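Local atomic coordinates of tyrosinase (Burkholderia thailandensis, PDB entry 5ZRD), a protein that probably uses a pair of copper ions to hydroxylate monophenols to catechols and to oxidise these further to quinones, as other tyrosinases do. Residues Asp31-Trp36 and Lys143-Pro148. Residues are numbered along the deposited sequence; the frame is centred on the assembly and turned at random.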
loop_
_atom_site.group_PDB
_atom_site.type_symbol
_atom_site.label_atom_id
_atom_site.label_comp_id
_atom_site.label_asym_id
_atom_site.label_seq_id
_atom_site.Cartn_x
_atom_site.Cartn_y
_atom_site.Cartn_z
ATOM N N ASP A 31 5.266 19.272 49.063
ATOM C CA ASP A 31 6.125 19.538 47.886
ATOM C C ASP A 31 5.737 18.644 46.698
ATOM O O ASP A 31 5.654 19.092 45.539
ATOM C CB ASP A 31 7.602 19.315 48.216
ATOM C CG ASP A 31 8.178 20.379 49.154
ATOM O OD1 ASP A 31 7.661 21.526 49.210
ATOM O OD2 ASP A 31 9.178 20.052 49.824
ATOM N N LEU A 32 5.526 17.367 47.000
ATOM C CA LEU A 32 5.133 16.409 45.982
ATOM C C LEU A 32 3.811 16.858 45.341
ATOM O O LEU A 32 3.744 16.977 44.120
ATOM C CB LEU A 32 4.999 15.012 46.601
ATOM C CG LEU A 32 4.604 13.931 45.593
ATOM C CD1 LEU A 32 5.771 13.608 44.675
ATOM C CD2 LEU A 32 4.072 12.696 46.292
ATOM N N VAL A 33 2.789 17.119 46.158
ATOM C CA VAL A 33 1.491 17.544 45.625
ATOM C C VAL A 33 1.668 18.839 44.824
ATOM O O VAL A 33 1.172 18.945 43.700
ATOM C CB VAL A 33 0.418 17.675 46.722
ATOM C CG1 VAL A 33 -0.801 18.436 46.222
ATOM C CG2 VAL A 33 -0.014 16.312 47.259
ATOM N N ARG A 34 2.412 19.798 45.375
ATOM C CA ARG A 34 2.576 21.088 44.712
ATOM C C ARG A 34 3.234 20.879 43.353
ATOM O O ARG A 34 2.880 21.561 42.424
ATOM C CB ARG A 34 3.390 22.070 45.567
ATOM C CG ARG A 34 3.752 23.378 44.863
ATOM C CD ARG A 34 4.595 24.321 45.716
ATOM N NE ARG A 34 3.791 24.896 46.782
ATOM C CZ ARG A 34 3.858 24.562 48.067
ATOM N NH1 ARG A 34 3.013 25.128 48.915
ATOM N NH2 ARG A 34 4.753 23.680 48.507
ATOM N N ALA A 35 4.197 19.957 43.262
ATOM C CA ALA A 35 4.902 19.658 41.990
ATOM C C ALA A 35 3.945 19.027 40.971
ATOM O O ALA A 35 4.004 19.314 39.763
ATOM C CB ALA A 35 6.063 18.728 42.262
ATOM N N TRP A 36 3.077 18.144 41.458
ATOM C CA TRP A 36 2.143 17.466 40.593
ATOM C C TRP A 36 1.087 18.470 40.097
ATOM O O TRP A 36 0.701 18.454 38.900
ATOM C CB TRP A 36 1.514 16.273 41.321
ATOM C CG TRP A 36 2.261 14.995 41.136
ATOM C CD1 TRP A 36 3.227 14.453 41.939
ATOM C CD2 TRP A 36 2.083 14.078 40.054
ATOM N NE1 TRP A 36 3.664 13.262 41.423
ATOM C CE2 TRP A 36 2.990 13.018 40.260
ATOM C CE3 TRP A 36 1.258 14.068 38.930
ATOM C CZ2 TRP A 36 3.067 11.947 39.387
ATOM C CZ3 TRP A 36 1.338 13.012 38.062
ATOM C CH2 TRP A 36 2.230 11.970 38.294
ATOM N N LYS A 143 -5.535 26.318 51.341
ATOM C CA LYS A 143 -6.743 26.216 50.496
ATOM C C LYS A 143 -6.990 24.738 50.190
ATOM O O LYS A 143 -6.044 23.965 50.005
ATOM C CB LYS A 143 -6.609 26.998 49.184
ATOM C CG LYS A 143 -6.638 28.513 49.337
ATOM C CD LYS A 143 -6.435 29.276 48.047
ATOM C CE LYS A 143 -6.220 30.756 48.292
ATOM N NZ LYS A 143 -6.605 31.570 47.118
ATOM N N GLN A 144 -8.251 24.342 50.170
ATOM C CA GLN A 144 -8.589 23.017 49.684
ATOM C C GLN A 144 -8.385 22.974 48.167
ATOM O O GLN A 144 -8.785 23.912 47.487
ATOM C CB GLN A 144 -10.031 22.660 50.023
ATOM C CG GLN A 144 -10.172 22.042 51.401
ATOM C CD GLN A 144 -10.987 20.778 51.333
ATOM O OE1 GLN A 144 -11.901 20.657 50.521
ATOM N NE2 GLN A 144 -10.650 19.820 52.179
ATOM N N ILE A 145 -7.749 21.907 47.653
ATOM C CA ILE A 145 -7.709 21.670 46.195
ATOM C C ILE A 145 -8.159 20.243 45.917
ATOM O O ILE A 145 -8.180 19.414 46.818
ATOM C CB ILE A 145 -6.311 21.931 45.598
ATOM C CG1 ILE A 145 -5.264 20.946 46.135
ATOM C CG2 ILE A 145 -5.913 23.388 45.830
ATOM C CD1 ILE A 145 -3.944 20.995 45.418
ATOM N N ASP A 146 -8.479 19.999 44.651
ATOM C CA ASP A 146 -8.583 18.642 44.107
ATOM C C ASP A 146 -7.176 17.973 44.204
ATOM O O ASP A 146 -6.156 18.586 43.839
ATOM C CB ASP A 146 -9.051 18.699 42.638
ATOM C CG ASP A 146 -10.487 19.273 42.478
ATOM O OD1 ASP A 146 -11.259 19.303 43.458
ATOM O OD2 ASP A 146 -10.851 19.685 41.359
ATOM N N ASN A 147 -7.128 16.756 44.741
ATOM C CA ASN A 147 -5.916 15.963 44.795
ATOM C C ASN A 147 -5.461 15.667 43.359
ATOM O O ASN A 147 -6.132 14.964 42.654
ATOM C CB ASN A 147 -6.179 14.660 45.551
ATOM C CG ASN A 147 -4.973 13.741 45.622
ATOM O OD1 ASN A 147 -3.877 14.121 45.239
ATOM N ND2 ASN A 147 -5.164 12.531 46.107
ATOM N N PRO A 148 -4.325 16.214 42.915
ATOM C CA PRO A 148 -3.893 15.926 41.552
ATOM C C PRO A 148 -3.523 14.454 41.287
ATOM O O PRO A 148 -3.381 14.073 40.129
ATOM C CB PRO A 148 -2.620 16.765 41.383
ATOM C CG PRO A 148 -2.018 16.735 42.747
ATOM C CD PRO A 148 -3.201 16.742 43.697
#
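Pro148 presents its ring to one side of helix 27-41, fitting against Val33 and Trp36, which lie about one turn apart on that helix. Followed round from CB, the ring meets the helix with its CB, CG and CD. CB lies 4.2 Å from Trp36 CB, at the outer limit of contact. CG comes closer, 3.8 Å from the same Trp36 CB, and also sits 4.0 Å from Val33 O. CD then turns to the valine, 3.9 Å from Val33 CG1, and the two side chains cross at about a right angle. The methyl that touches is the Val33 branch anti to the backbone N (chi1 166°), and it serves two partners: besides the proline it receives the tip of Ile145, whose CD1 lies 4.1 Å away. Ile145 reaches it with an extended end (chi2 170°) that carries CD1 out from the strand toward the helix.

Apart from the brush against Val33 O, the contact is apolar side-chain packing, and the two segments bury just 185 Å², both sides summed. Trp36 gives the proline its CB, while its indole is engaged with other aromatic residues, edge-to-face with Phe50 and also against Phe318. Polar links lie around the patch: Pro148 O accepts a hydrogen bond from Gln40 NE2 further along the same helix, and Asn147 ND2 is held by the carbonyls of Ile132 and Gln135.

Phe318 shares helix 315-334 with the copper ligand His320, whose side chain is about 10 Å from that of Trp36. Here a two-stranded antiparallel hairpin, strands 137-140 and 143-146, and the turn leaving it rest on helix 27-41, in the shell around the histidine-bearing helices of the tyrosinase dicopper domain.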